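Local coordinates for protein RsfP (Uncultured bacterium, PDB 4GLJ) that probably catalyses the phosphate-dependent cleavage of 5'-methylthioadenosine to adenine and methylthioribose 1-phosphate, and also binds the dye rhodamine B, at residues E104-L109 / A193-M198; S97-L102 / A169-I174; L217-D222 / D247-V252; M111-Q116 / E146-L151. One frame throughout, in Å; residues are numbered along the deposited sequence.

Contact 1: residues E104-L109 / A193-M198; sequences ETLKPL and ADIIGM. With RHB (N-[9-(2-carboxyphenyl)-6-(diethylamino)-3H-xanthen-3-ylidene]-N-ethylethanaminium), chain C.
Leu106 turns its CG away from its own carbonyl carbon (chi1 -47°), and an extended second torsion then carries CD1 out to Asp194 and Ile195. Ile195 offers its CG2 branch, while its CG1 is held between the backbone N and the carbonyl carbon (chi1 61°). One methyl of Leu106 therefore makes the whole contact: CD1 lies 3.8 Å from Ile195 CG2, the two side chains meeting at about a right angle, and 3.5 Å from the backbone O of Asp194. The CB of Asp194 adds a looser touch to the same methyl, while its carboxylate is engaged with the backbone N of Thr170. The contact joins the loop between strands 92-101 and 111-119 to the entry of strand 195-197, which pairs antiparallel with strand 92-101. On the loop, Lys107 folds back so that NZ bonds to the backbone O of Glu104 at 2.6 Å, tilted 30° from the carbonyl plane. Further along strand 195-197 the chain becomes a wall of the rhodamine B pocket. Ile196 O stands 2.8 Å from N2 of the dye, and Ile196 CG1 packs 3.6 Å from the ethyl carbon C24. Gly197 CA comes within 3.6 Å of C33, and Met198, extended beyond CG, brings CG and CE against the ethyl carbon C25, modelled rather close. Between the two segments the contact is thus van der Waals only, though the loop is also held by Leu106 O on Ser101 OG; beside it, the carbonyl of Ile196 probably gives a favourable electrostatic environment to the delocalised positive charge of the dye.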
# COMPACT_ATOMS: atom_id res chain seq x y z
N GLU A 104 -14.08 4.71 -22.11
CA GLU A 104 -15.10 5.43 -22.92
C GLU A 104 -16.45 4.74 -23.11
O GLU A 104 -17.53 5.35 -23.08
CB GLU A 104 -14.52 5.76 -24.28
CG GLU A 104 -15.39 6.79 -24.96
CD GLU A 104 -15.64 8.02 -24.07
OE1 GLU A 104 -14.65 8.59 -23.50
OE2 GLU A 104 -16.84 8.41 -23.94
N THR A 105 -16.38 3.45 -23.34
CA THR A 105 -17.59 2.69 -23.62
C THR A 105 -18.39 2.32 -22.37
O THR A 105 -19.51 1.84 -22.49
CB THR A 105 -17.22 1.39 -24.30
OG1 THR A 105 -16.20 0.80 -23.49
CG2 THR A 105 -16.72 1.68 -25.72
N LEU A 106 -17.83 2.50 -21.16
CA LEU A 106 -18.62 2.32 -19.92
C LEU A 106 -19.12 3.67 -19.45
O LEU A 106 -18.33 4.49 -18.87
CB LEU A 106 -17.80 1.64 -18.82
CG LEU A 106 -17.04 0.41 -19.33
CD1 LEU A 106 -16.11 -0.12 -18.26
CD2 LEU A 106 -18.01 -0.67 -19.71
N LYS A 107 -20.41 3.93 -19.69
CA LYS A 107 -21.01 5.26 -19.46
C LYS A 107 -21.82 5.35 -18.16
O LYS A 107 -22.35 4.32 -17.66
CB LYS A 107 -21.94 5.64 -20.66
CG LYS A 107 -21.12 6.01 -21.86
CD LYS A 107 -21.87 5.71 -23.14
CE LYS A 107 -21.14 6.29 -24.34
NZ LYS A 107 -19.69 5.96 -24.44
N PRO A 108 -21.97 6.57 -17.60
CA PRO A 108 -22.87 6.74 -16.43
C PRO A 108 -24.26 6.14 -16.67
O PRO A 108 -24.83 6.28 -17.75
CB PRO A 108 -22.95 8.25 -16.26
CG PRO A 108 -21.59 8.70 -16.76
CD PRO A 108 -21.24 7.81 -17.93
N LEU A 109 -24.77 5.47 -15.64
CA LEU A 109 -26.00 4.66 -15.68
C LEU A 109 -25.84 3.28 -16.32
O LEU A 109 -26.76 2.46 -16.25
CB LEU A 109 -27.18 5.41 -16.33
CG LEU A 109 -27.52 6.81 -15.87
CD1 LEU A 109 -28.79 7.13 -16.62
CD2 LEU A 109 -27.72 6.96 -14.38
N ALA A 193 -7.41 -1.75 -16.09
CA ALA A 193 -8.58 -1.74 -15.27
C ALA A 193 -9.69 -0.97 -16.03
O ALA A 193 -9.38 -0.04 -16.77
CB ALA A 193 -8.27 -1.04 -13.95
N ASP A 194 -10.97 -1.26 -15.72
CA ASP A 194 -12.11 -0.72 -16.47
C ASP A 194 -13.00 0.19 -15.62
O ASP A 194 -13.60 1.13 -16.14
CB ASP A 194 -12.94 -1.91 -16.98
CG ASP A 194 -12.14 -2.77 -17.97
OD1 ASP A 194 -11.92 -3.98 -17.70
OD2 ASP A 194 -11.67 -2.20 -19.01
N ILE A 195 -13.09 -0.12 -14.34
CA ILE A 195 -13.88 0.61 -13.37
C ILE A 195 -13.07 0.69 -12.04
O ILE A 195 -12.20 -0.14 -11.80
CB ILE A 195 -15.25 -0.05 -13.13
CG1 ILE A 195 -15.10 -1.49 -12.58
CG2 ILE A 195 -16.07 -0.00 -14.45
CD1 ILE A 195 -16.40 -2.25 -12.28
N ILE A 196 -13.40 1.70 -11.24
CA ILE A 196 -12.75 2.03 -10.02
C ILE A 196 -13.74 2.19 -8.90
O ILE A 196 -14.74 2.96 -8.98
CB ILE A 196 -11.83 3.29 -10.19
CG1 ILE A 196 -11.16 3.67 -8.83
CG2 ILE A 196 -12.59 4.48 -10.78
CD1 ILE A 196 -9.83 4.34 -9.09
N GLY A 197 -13.45 1.53 -7.79
CA GLY A 197 -14.31 1.71 -6.62
C GLY A 197 -13.43 1.68 -5.35
O GLY A 197 -12.21 1.65 -5.47
N MET A 198 -14.05 1.75 -4.16
CA MET A 198 -13.25 1.86 -2.90
C MET A 198 -13.59 0.77 -1.92
O MET A 198 -13.04 0.76 -0.80
CB MET A 198 -13.49 3.24 -2.27
CG MET A 198 -13.10 4.41 -3.21
SD MET A 198 -13.28 5.98 -2.36
CE MET A 198 -12.80 7.07 -3.68
O2 RHB C . -18.79 11.02 -10.80
C26 RHB C . -19.82 11.52 -10.29
C19 RHB C . -20.15 11.06 -8.89
C14 RHB C . -19.18 10.38 -8.20
C15 RHB C . -19.44 9.93 -6.91
C16 RHB C . -20.68 10.13 -6.31
C17 RHB C . -21.67 10.80 -7.02
C18 RHB C . -21.39 11.25 -8.30
C9 RHB C . -17.83 10.18 -8.77
C8 RHB C . -17.18 11.27 -9.53
C13 RHB C . -17.89 12.44 -9.72
C12 RHB C . -17.34 13.48 -10.45
C11 RHB C . -16.05 13.36 -10.98
N1 RHB C . -15.57 14.49 -11.70
C35 RHB C . -15.60 15.70 -10.86
C36 RHB C . -16.74 16.63 -11.23
C22 RHB C . -14.20 14.31 -12.24
C23 RHB C . -13.38 15.57 -12.06
C10 RHB C . -15.33 12.17 -10.78
C7 RHB C . -15.88 11.10 -10.04
O1 RHB C . -15.20 9.89 -9.82
C1 RHB C . -15.76 8.83 -9.09
C2 RHB C . -17.05 8.94 -8.56
C6 RHB C . -15.07 7.62 -8.87
C5 RHB C . -15.72 6.62 -8.13
C4 RHB C . -16.99 6.74 -7.62
C3 RHB C . -17.67 7.92 -7.83
N2 RHB C . -15.06 5.44 -7.81
C24 RHB C . -13.71 5.94 -7.64
C25 RHB C . -13.22 5.38 -6.34
C33 RHB C . -15.43 5.13 -6.43
C34 RHB C . -16.90 4.75 -6.32
O3 RHB C . -20.55 12.33 -10.92

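Contact 2: residues S97-L102 / A169-I174; sequences SAVGSL and ATYVCI. With RHB (N-[9-(2-carboxyphenyl)-6-(diethylamino)-3H-xanthen-3-ylidene]-N-ethylethanaminium), chain C; PO4 (phosphate ion), chain D.
Three groups grip Tyr171 OH: the backbone N atoms of Thr199 and Asn200 and a water 2.6 Å away, and that water reaches across to the O of Ala98 at 2.7 Å. The residues sit on strands 92-101 and 169-173 of the mixed sheet of the phosphorylase fold, two strands that are not partners but flank strand 195-197. The same water also bonds to phosphate O3, tying both strands to the anion. Ala98 N points almost straight at phosphate O2, at 2.9 Å with an N-H...O angle of 174°. Ser22, Arg64, His65 and Thr199 also hydrogen-bond the phosphate, consistent with the phosphate site of a phosphorylase, although this ion probably came from the crystallisation liquor. Beneath this polar end, Tyr171 holds its ring carbon CG opposite the backbone N (chi1 177°), which brings the far end of the ring, at CE2, up to Val99; Val99 CG1 meets CE2 obliquely at 3.6 Å. Cys173 CB lies at the ring edge, in its plane. Strand 92-101 also faces rhodamine B, whose diethylamino N2 lies 3.4 Å from Gly100 N. At the far end Leu102 crosses Val172 at about a right angle, CD1 to CG1 4.0 Å.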
# COMPACT_ATOMS: atom_id res chain seq x y z
N SER A 97 -22.32 -1.94 -5.96
CA SER A 97 -21.37 -0.86 -5.69
C SER A 97 -21.31 0.23 -6.76
O SER A 97 -21.32 -0.08 -7.97
CB SER A 97 -19.99 -1.48 -5.63
OG SER A 97 -20.05 -2.36 -4.54
N ALA A 98 -21.16 1.48 -6.30
CA ALA A 98 -21.06 2.62 -7.22
C ALA A 98 -19.60 2.62 -7.67
O ALA A 98 -18.67 2.40 -6.83
CB ALA A 98 -21.38 3.94 -6.51
N VAL A 99 -19.38 2.84 -8.97
CA VAL A 99 -18.01 2.89 -9.48
C VAL A 99 -17.83 4.04 -10.46
O VAL A 99 -18.80 4.65 -10.99
CB VAL A 99 -17.56 1.57 -10.21
CG1 VAL A 99 -17.52 0.42 -9.21
CG2 VAL A 99 -18.41 1.33 -11.48
N GLY A 100 -16.57 4.39 -10.64
CA GLY A 100 -16.21 5.30 -11.71
C GLY A 100 -15.78 4.53 -12.92
O GLY A 100 -15.22 3.46 -12.81
N SER A 101 -16.00 5.08 -14.09
CA SER A 101 -15.56 4.39 -15.31
C SER A 101 -14.17 4.85 -15.73
O SER A 101 -13.86 6.07 -15.70
CB SER A 101 -16.51 4.71 -16.49
OG SER A 101 -15.87 4.36 -17.74
N LEU A 102 -13.35 3.91 -16.13
CA LEU A 102 -12.04 4.24 -16.75
C LEU A 102 -12.04 4.02 -18.26
O LEU A 102 -11.01 4.14 -18.90
CB LEU A 102 -10.96 3.33 -16.10
CG LEU A 102 -10.74 3.49 -14.59
CD1 LEU A 102 -9.91 2.35 -14.00
CD2 LEU A 102 -10.09 4.87 -14.31
N ALA A 169 -15.05 -7.30 -16.98
CA ALA A 169 -14.28 -6.07 -16.70
C ALA A 169 -13.41 -6.26 -15.44
O ALA A 169 -13.65 -7.20 -14.61
CB ALA A 169 -15.28 -4.92 -16.45
N THR A 170 -12.38 -5.42 -15.32
CA THR A 170 -11.52 -5.42 -14.13
C THR A 170 -11.79 -4.22 -13.23
O THR A 170 -11.76 -3.09 -13.73
CB THR A 170 -10.04 -5.42 -14.54
OG1 THR A 170 -9.79 -6.65 -15.20
CG2 THR A 170 -9.16 -5.32 -13.29
N TYR A 171 -12.10 -4.48 -11.94
CA TYR A 171 -12.41 -3.45 -10.91
C TYR A 171 -11.13 -3.18 -10.16
O TYR A 171 -10.56 -4.08 -9.56
CB TYR A 171 -13.46 -4.03 -9.93
CG TYR A 171 -13.92 -3.20 -8.72
CD1 TYR A 171 -13.05 -2.92 -7.60
CD2 TYR A 171 -15.26 -2.79 -8.60
CE1 TYR A 171 -13.53 -2.21 -6.45
CE2 TYR A 171 -15.71 -2.11 -7.43
CZ TYR A 171 -14.85 -1.81 -6.38
OH TYR A 171 -15.41 -1.17 -5.26
N VAL A 172 -10.68 -1.91 -10.15
CA VAL A 172 -9.51 -1.62 -9.31
C VAL A 172 -10.09 -0.96 -8.04
O VAL A 172 -10.86 -0.02 -8.13
CB VAL A 172 -8.45 -0.73 -10.02
CG1 VAL A 172 -9.06 0.57 -10.49
CG2 VAL A 172 -7.33 -0.37 -9.01
N CYS A 173 -9.63 -1.43 -6.86
CA CYS A 173 -10.13 -0.93 -5.61
C CYS A 173 -9.04 -0.08 -5.00
O CYS A 173 -7.99 -0.60 -4.73
CB CYS A 173 -10.42 -2.07 -4.65
SG CYS A 173 -11.52 -1.50 -3.28
N ILE A 174 -9.37 1.17 -4.67
CA ILE A 174 -8.38 2.06 -4.06
C ILE A 174 -8.82 2.35 -2.65
O ILE A 174 -9.99 2.07 -2.23
CB ILE A 174 -8.23 3.37 -4.90
CG1 ILE A 174 -9.54 4.20 -4.88
CG2 ILE A 174 -7.68 3.07 -6.33
CD1 ILE A 174 -9.32 5.67 -5.32
O2 RHB C . -18.79 11.02 -10.80
C26 RHB C . -19.82 11.52 -10.29
C19 RHB C . -20.15 11.06 -8.89
C14 RHB C . -19.18 10.38 -8.20
C15 RHB C . -19.44 9.93 -6.91
C16 RHB C . -20.68 10.13 -6.31
C17 RHB C . -21.67 10.80 -7.02
C18 RHB C . -21.39 11.25 -8.30
C9 RHB C . -17.83 10.18 -8.77
C8 RHB C . -17.18 11.27 -9.53
C13 RHB C . -17.89 12.44 -9.72
C12 RHB C . -17.34 13.48 -10.45
C11 RHB C . -16.05 13.36 -10.98
N1 RHB C . -15.57 14.49 -11.70
C35 RHB C . -15.60 15.70 -10.86
C36 RHB C . -16.74 16.63 -11.23
C22 RHB C . -14.20 14.31 -12.24
C23 RHB C . -13.38 15.57 -12.06
C10 RHB C . -15.33 12.17 -10.78
C7 RHB C . -15.88 11.10 -10.04
O1 RHB C . -15.20 9.89 -9.82
C1 RHB C . -15.76 8.83 -9.09
C2 RHB C . -17.05 8.94 -8.56
C6 RHB C . -15.07 7.62 -8.87
C5 RHB C . -15.72 6.62 -8.13
C4 RHB C . -16.99 6.74 -7.62
C3 RHB C . -17.67 7.92 -7.83
N2 RHB C . -15.06 5.44 -7.81
C24 RHB C . -13.71 5.94 -7.64
C25 RHB C . -13.22 5.38 -6.34
C33 RHB C . -15.43 5.13 -6.43
C34 RHB C . -16.90 4.75 -6.32
O3 RHB C . -20.55 12.33 -10.92
P PO4 D . -19.80 1.67 -2.62
O1 PO4 D . -19.39 3.11 -2.53
O2 PO4 D . -21.06 1.74 -3.45
O3 PO4 D . -18.67 0.98 -3.28
O4 PO4 D . -20.12 1.05 -1.27
O HOH W 1 -17.55 0.28 -5.56

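Contact 3: residues L217-D222 / D247-V252; sequences LALVTD and DNAQQV. With RHB (N-[9-(2-carboxyphenyl)-6-(diethylamino)-3H-xanthen-3-ylidene]-N-ethylethanaminium), chain C.
Leu217 and Leu219, two residues apart on strand 213-221, press against Ala249 and Val252 of helix 237-263, an α/β layer contact in which the helix covers one face of the sheet. Leu217 CD2 lies 3.8 Å from Val252 CG1 and almost as near its CB, the two side chains slanting past each other. Leu219 sets both methyls against Ala249 CB, CD1 at 3.8 Å and CD2 at 4.0 Å. Both leucines reach the helix by different swings, Leu217 with CG opposite its backbone N (chi1 174°) and Leu219 with CG opposite its carbonyl carbon (chi1 -45°). The short segments run nearly antiparallel, at 160°, with axes 10.0 Å apart, a spacing bridged here by hydrocarbon alone. Ala249 and Val252, three residues apart, fall on the same side of the helix, whose turn is closed by Val252 N to Asn248 O at 3.1 Å. In the next shell, the strand is held between two others by backbone bonds: Ser97 and Val99 of the parallel strand 92-101 pair with Leu219, and Val112 of the antiparallel strand 111-119 pairs with Ala218. Beyond the strand the chain turns a corner at Asp222, by the carboxyphenyl group of rhodamine B, where the modelled approach is too short to be trusted. One turn before Ala249 the same helix adds a polar tie, Asn245 ND2 hydrogen-bonding to Val220 O.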
# COMPACT_ATOMS: atom_id res chain seq x y z
N LEU A 217 -22.28 -6.36 -8.67
CA LEU A 217 -23.03 -5.58 -9.65
C LEU A 217 -22.57 -4.08 -9.50
O LEU A 217 -22.92 -3.42 -8.51
CB LEU A 217 -24.54 -5.72 -9.36
CG LEU A 217 -25.50 -4.85 -10.20
CD1 LEU A 217 -25.40 -5.30 -11.65
CD2 LEU A 217 -26.94 -4.99 -9.71
N ALA A 218 -21.76 -3.60 -10.44
CA ALA A 218 -21.19 -2.24 -10.36
C ALA A 218 -22.09 -1.27 -11.13
O ALA A 218 -22.54 -1.57 -12.24
CB ALA A 218 -19.78 -2.23 -10.89
N LEU A 219 -22.33 -0.12 -10.53
CA LEU A 219 -23.17 0.91 -11.09
C LEU A 219 -22.28 2.10 -11.43
O LEU A 219 -21.69 2.72 -10.57
CB LEU A 219 -24.19 1.36 -10.02
CG LEU A 219 -24.88 0.23 -9.23
CD1 LEU A 219 -25.91 0.85 -8.28
CD2 LEU A 219 -25.55 -0.72 -10.21
N VAL A 220 -22.17 2.38 -12.71
CA VAL A 220 -21.35 3.47 -13.20
C VAL A 220 -21.98 4.80 -12.89
O VAL A 220 -23.08 5.17 -13.37
CB VAL A 220 -21.01 3.31 -14.71
CG1 VAL A 220 -20.10 4.46 -15.10
CG2 VAL A 220 -20.36 1.92 -15.00
N THR A 221 -21.28 5.57 -12.08
CA THR A 221 -21.84 6.84 -11.66
C THR A 221 -21.20 8.01 -12.37
O THR A 221 -21.75 9.13 -12.40
CB THR A 221 -21.80 7.06 -10.14
OG1 THR A 221 -20.47 6.78 -9.67
CG2 THR A 221 -22.81 6.17 -9.43
N ASP A 222 -20.06 7.78 -12.98
CA ASP A 222 -19.48 8.84 -13.79
C ASP A 222 -18.12 8.35 -14.32
O ASP A 222 -17.70 7.26 -14.01
CB ASP A 222 -19.37 10.19 -13.01
CG ASP A 222 -19.27 11.44 -13.94
OD1 ASP A 222 -19.18 11.27 -15.19
OD2 ASP A 222 -19.26 12.61 -13.43
N ASP A 247 -32.11 2.74 -8.02
CA ASP A 247 -33.41 2.13 -8.36
C ASP A 247 -33.40 1.05 -9.48
O ASP A 247 -34.08 0.02 -9.38
CB ASP A 247 -34.44 3.17 -8.71
CG ASP A 247 -35.77 2.51 -9.06
OD1 ASP A 247 -36.28 1.68 -8.24
OD2 ASP A 247 -36.26 2.78 -10.19
N ASN A 248 -32.61 1.27 -10.54
CA ASN A 248 -32.33 0.21 -11.53
C ASN A 248 -31.72 -1.03 -10.86
O ASN A 248 -32.14 -2.17 -11.11
CB ASN A 248 -31.43 0.75 -12.65
CG ASN A 248 -32.16 1.68 -13.59
OD1 ASN A 248 -33.40 1.62 -13.69
ND2 ASN A 248 -31.41 2.57 -14.29
N ALA A 249 -30.75 -0.81 -9.96
CA ALA A 249 -30.12 -1.91 -9.24
C ALA A 249 -31.13 -2.76 -8.48
O ALA A 249 -31.07 -3.97 -8.57
CB ALA A 249 -29.00 -1.43 -8.31
N GLN A 250 -32.10 -2.14 -7.80
CA GLN A 250 -33.15 -2.90 -7.12
C GLN A 250 -33.90 -3.89 -8.04
O GLN A 250 -34.18 -5.03 -7.62
CB GLN A 250 -34.20 -1.98 -6.46
CG GLN A 250 -33.63 -1.00 -5.44
CD GLN A 250 -33.28 -1.64 -4.09
OE1 GLN A 250 -33.51 -2.85 -3.87
NE2 GLN A 250 -32.74 -0.82 -3.18
N GLN A 251 -34.21 -3.45 -9.27
CA GLN A 251 -34.88 -4.36 -10.25
C GLN A 251 -33.98 -5.53 -10.63
O GLN A 251 -34.42 -6.71 -10.67
CB GLN A 251 -35.37 -3.62 -11.51
CG GLN A 251 -36.21 -2.40 -11.23
CD GLN A 251 -37.30 -2.70 -10.22
OE1 GLN A 251 -37.97 -3.75 -10.29
NE2 GLN A 251 -37.49 -1.78 -9.26
N VAL A 252 -32.69 -5.23 -10.78
CA VAL A 252 -31.75 -6.26 -11.12
C VAL A 252 -31.60 -7.29 -10.00
O VAL A 252 -31.61 -8.49 -10.28
CB VAL A 252 -30.36 -5.67 -11.54
CG1 VAL A 252 -29.41 -6.83 -11.90
CG2 VAL A 252 -30.53 -4.67 -12.73
O2 RHB C . -18.79 11.02 -10.80
C26 RHB C . -19.82 11.52 -10.29
C19 RHB C . -20.15 11.06 -8.89
C14 RHB C . -19.18 10.38 -8.20
C15 RHB C . -19.44 9.93 -6.91
C16 RHB C . -20.68 10.13 -6.31
C17 RHB C . -21.67 10.80 -7.02
C18 RHB C . -21.39 11.25 -8.30
C9 RHB C . -17.83 10.18 -8.77
C8 RHB C . -17.18 11.27 -9.53
C13 RHB C . -17.89 12.44 -9.72
C12 RHB C . -17.34 13.48 -10.45
C11 RHB C . -16.05 13.36 -10.98
N1 RHB C . -15.57 14.49 -11.70
C35 RHB C . -15.60 15.70 -10.86
C36 RHB C . -16.74 16.63 -11.23
C22 RHB C . -14.20 14.31 -12.24
C23 RHB C . -13.38 15.57 -12.06
C10 RHB C . -15.33 12.17 -10.78
C7 RHB C . -15.88 11.10 -10.04
O1 RHB C . -15.20 9.89 -9.82
C1 RHB C . -15.76 8.83 -9.09
C2 RHB C . -17.05 8.94 -8.56
C6 RHB C . -15.07 7.62 -8.87
C5 RHB C . -15.72 6.62 -8.13
C4 RHB C . -16.99 6.74 -7.62
C3 RHB C . -17.67 7.92 -7.83
N2 RHB C . -15.06 5.44 -7.81
C24 RHB C . -13.71 5.94 -7.64
C25 RHB C . -13.22 5.38 -6.34
C33 RHB C . -15.43 5.13 -6.43
C34 RHB C . -16.90 4.75 -6.32
O3 RHB C . -20.55 12.33 -10.92

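Contact 4: residues M111-Q116 / E146-L151; sequences MVIPDQ and EVADIL
Strand 111-119 runs past helix 145-157 with Ile113 opposite Ala148, their CA atoms 6.3 Å apart, a close strand-to-helix approach in the α/β architecture of the phosphorylase fold. The helical turn is regular, with Leu151 N bonded to Val147 O at 2.9 Å and Ile150 N to Glu146 O at 3.2 Å. Ala148 and Leu151, three residues apart, lie on the same side of the helix, facing the strand. Backbone bonds hold the strand along its two edges: Val112 pairs with Ala218 of strand 213-221, and Asp115, where the chain turns a corner, pairs with Ala169. Ile113 carries the contact from the strand side, dividing its two branches between the helix residues. Its CG2, opposite the backbone N, rests 3.6 Å from Ala148 CB and 3.8 Å from Ala148 CA, consistent with the close approach of the backbones at this small residue. The other branch bends twice, at chi1 -48° and chi2 -56°, and brings CD1 within 3.9 Å of Leu151 CB. Leu151 leans beyond this onto Val94, joining the helix to strand 92-101. On the flank of the helix turned from the strand, Asp149 forms a salt bridge with Arg153. Past the corner the strand reaches the trimer interface, where the amide of Gln116 is used at both ends: NE2 bonds to Ala140 O, and OE1 to the backbone N of Ala183 of the third subunit.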
# COMPACT_ATOMS: atom_id res chain seq x y z
N MET A 111 -24.41 -0.51 -16.13
CA MET A 111 -23.87 -1.44 -15.12
C MET A 111 -22.78 -2.30 -15.70
O MET A 111 -22.71 -2.47 -16.94
CB MET A 111 -24.98 -2.29 -14.52
CG MET A 111 -26.20 -1.43 -14.12
SD MET A 111 -27.40 -2.41 -13.20
CE MET A 111 -28.78 -1.26 -13.05
N VAL A 112 -21.95 -2.81 -14.81
CA VAL A 112 -20.79 -3.55 -15.15
C VAL A 112 -20.74 -4.73 -14.18
O VAL A 112 -20.91 -4.59 -12.95
CB VAL A 112 -19.50 -2.68 -15.03
CG1 VAL A 112 -18.28 -3.53 -15.38
CG2 VAL A 112 -19.56 -1.51 -16.03
N ILE A 113 -20.52 -5.90 -14.74
CA ILE A 113 -20.34 -7.11 -13.90
C ILE A 113 -18.87 -7.56 -14.06
O ILE A 113 -18.52 -8.28 -15.00
CB ILE A 113 -21.27 -8.31 -14.37
CG1 ILE A 113 -22.71 -7.82 -14.58
CG2 ILE A 113 -21.18 -9.50 -13.39
CD1 ILE A 113 -23.26 -7.16 -13.37
N PRO A 114 -18.01 -7.10 -13.19
CA PRO A 114 -16.57 -7.40 -13.44
C PRO A 114 -16.26 -8.88 -13.20
O PRO A 114 -17.04 -9.59 -12.52
CB PRO A 114 -15.87 -6.52 -12.38
CG PRO A 114 -16.91 -6.34 -11.30
CD PRO A 114 -18.21 -6.16 -12.09
N ASP A 115 -15.20 -9.37 -13.84
CA ASP A 115 -14.80 -10.71 -13.55
C ASP A 115 -13.44 -10.67 -12.84
O ASP A 115 -12.99 -11.69 -12.32
CB ASP A 115 -14.75 -11.57 -14.83
CG ASP A 115 -13.71 -11.08 -15.84
OD1 ASP A 115 -13.38 -9.88 -15.91
OD2 ASP A 115 -13.19 -11.91 -16.59
N GLN A 116 -12.78 -9.48 -12.79
CA GLN A 116 -11.46 -9.47 -12.15
C GLN A 116 -11.40 -8.27 -11.25
O GLN A 116 -12.23 -7.34 -11.36
CB GLN A 116 -10.34 -9.41 -13.23
CG GLN A 116 -9.98 -10.81 -13.83
CD GLN A 116 -9.46 -11.76 -12.71
OE1 GLN A 116 -8.82 -11.30 -11.79
NE2 GLN A 116 -9.80 -13.06 -12.78
N GLU A 146 -20.37 -18.08 -11.70
CA GLU A 146 -21.75 -18.59 -11.69
C GLU A 146 -22.71 -17.47 -11.24
O GLU A 146 -23.75 -17.31 -11.84
CB GLU A 146 -21.90 -19.84 -10.80
CG GLU A 146 -20.97 -20.98 -11.18
CD GLU A 146 -21.40 -21.72 -12.44
OE1 GLU A 146 -21.02 -22.92 -12.60
OE2 GLU A 146 -22.16 -21.15 -13.26
N VAL A 147 -22.32 -16.68 -10.23
CA VAL A 147 -23.10 -15.51 -9.76
C VAL A 147 -23.02 -14.38 -10.76
O VAL A 147 -24.04 -13.77 -11.07
CB VAL A 147 -22.62 -14.99 -8.37
CG1 VAL A 147 -23.54 -13.92 -7.84
CG2 VAL A 147 -22.63 -16.12 -7.31
N ALA A 148 -21.84 -14.11 -11.32
CA ALA A 148 -21.72 -13.10 -12.38
C ALA A 148 -22.58 -13.47 -13.59
O ALA A 148 -23.26 -12.59 -14.13
CB ALA A 148 -20.26 -12.91 -12.85
N ASP A 149 -22.58 -14.74 -14.02
CA ASP A 149 -23.48 -15.08 -15.12
C ASP A 149 -24.97 -14.84 -14.77
O ASP A 149 -25.75 -14.45 -15.67
CB ASP A 149 -23.28 -16.51 -15.61
CG ASP A 149 -24.26 -16.87 -16.71
OD1 ASP A 149 -24.18 -16.26 -17.83
OD2 ASP A 149 -25.16 -17.71 -16.41
N ILE A 150 -25.36 -15.18 -13.53
CA ILE A 150 -26.74 -14.87 -13.06
C ILE A 150 -27.00 -13.36 -13.13
O ILE A 150 -28.08 -12.94 -13.59
CB ILE A 150 -27.00 -15.43 -11.64
CG1 ILE A 150 -27.34 -16.92 -11.77
CG2 ILE A 150 -28.15 -14.69 -10.95
CD1 ILE A 150 -27.41 -17.70 -10.49
N LEU A 151 -26.02 -12.53 -12.71
CA LEU A 151 -26.23 -11.11 -12.78
C LEU A 151 -26.50 -10.57 -14.17
O LEU A 151 -27.31 -9.65 -14.31
CB LEU A 151 -25.12 -10.29 -12.08
CG LEU A 151 -25.07 -10.56 -10.56
CD1 LEU A 151 -23.72 -10.02 -10.01
CD2 LEU A 151 -26.24 -9.88 -9.86

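In the fold
All four contacts are largely buried and draw on one mixed sheet; contact 4 lies nearest the chain's centre (about 11 Å, centre to centre) and contact 1, with an exposed loop at its side, farthest (about 16 Å). Contacts 1 and 2 interlock, because Asp194 bonds through its backbone to both Leu102 and Thr170; both line the dye pocket, and contact 2 adds water and phosphate. Contacts 3 and 4 are hydrocarbon layers of helices on strands 213-221 and 111-119, antiparallel neighbours between which Leu217 and Ile113 touch. Contact 3 reaches the dye, whereas contact 4 does not and ends at Gln116 beside a neighbouring subunit, as contacts 1 and 2 reach one through Met198 and Thr170.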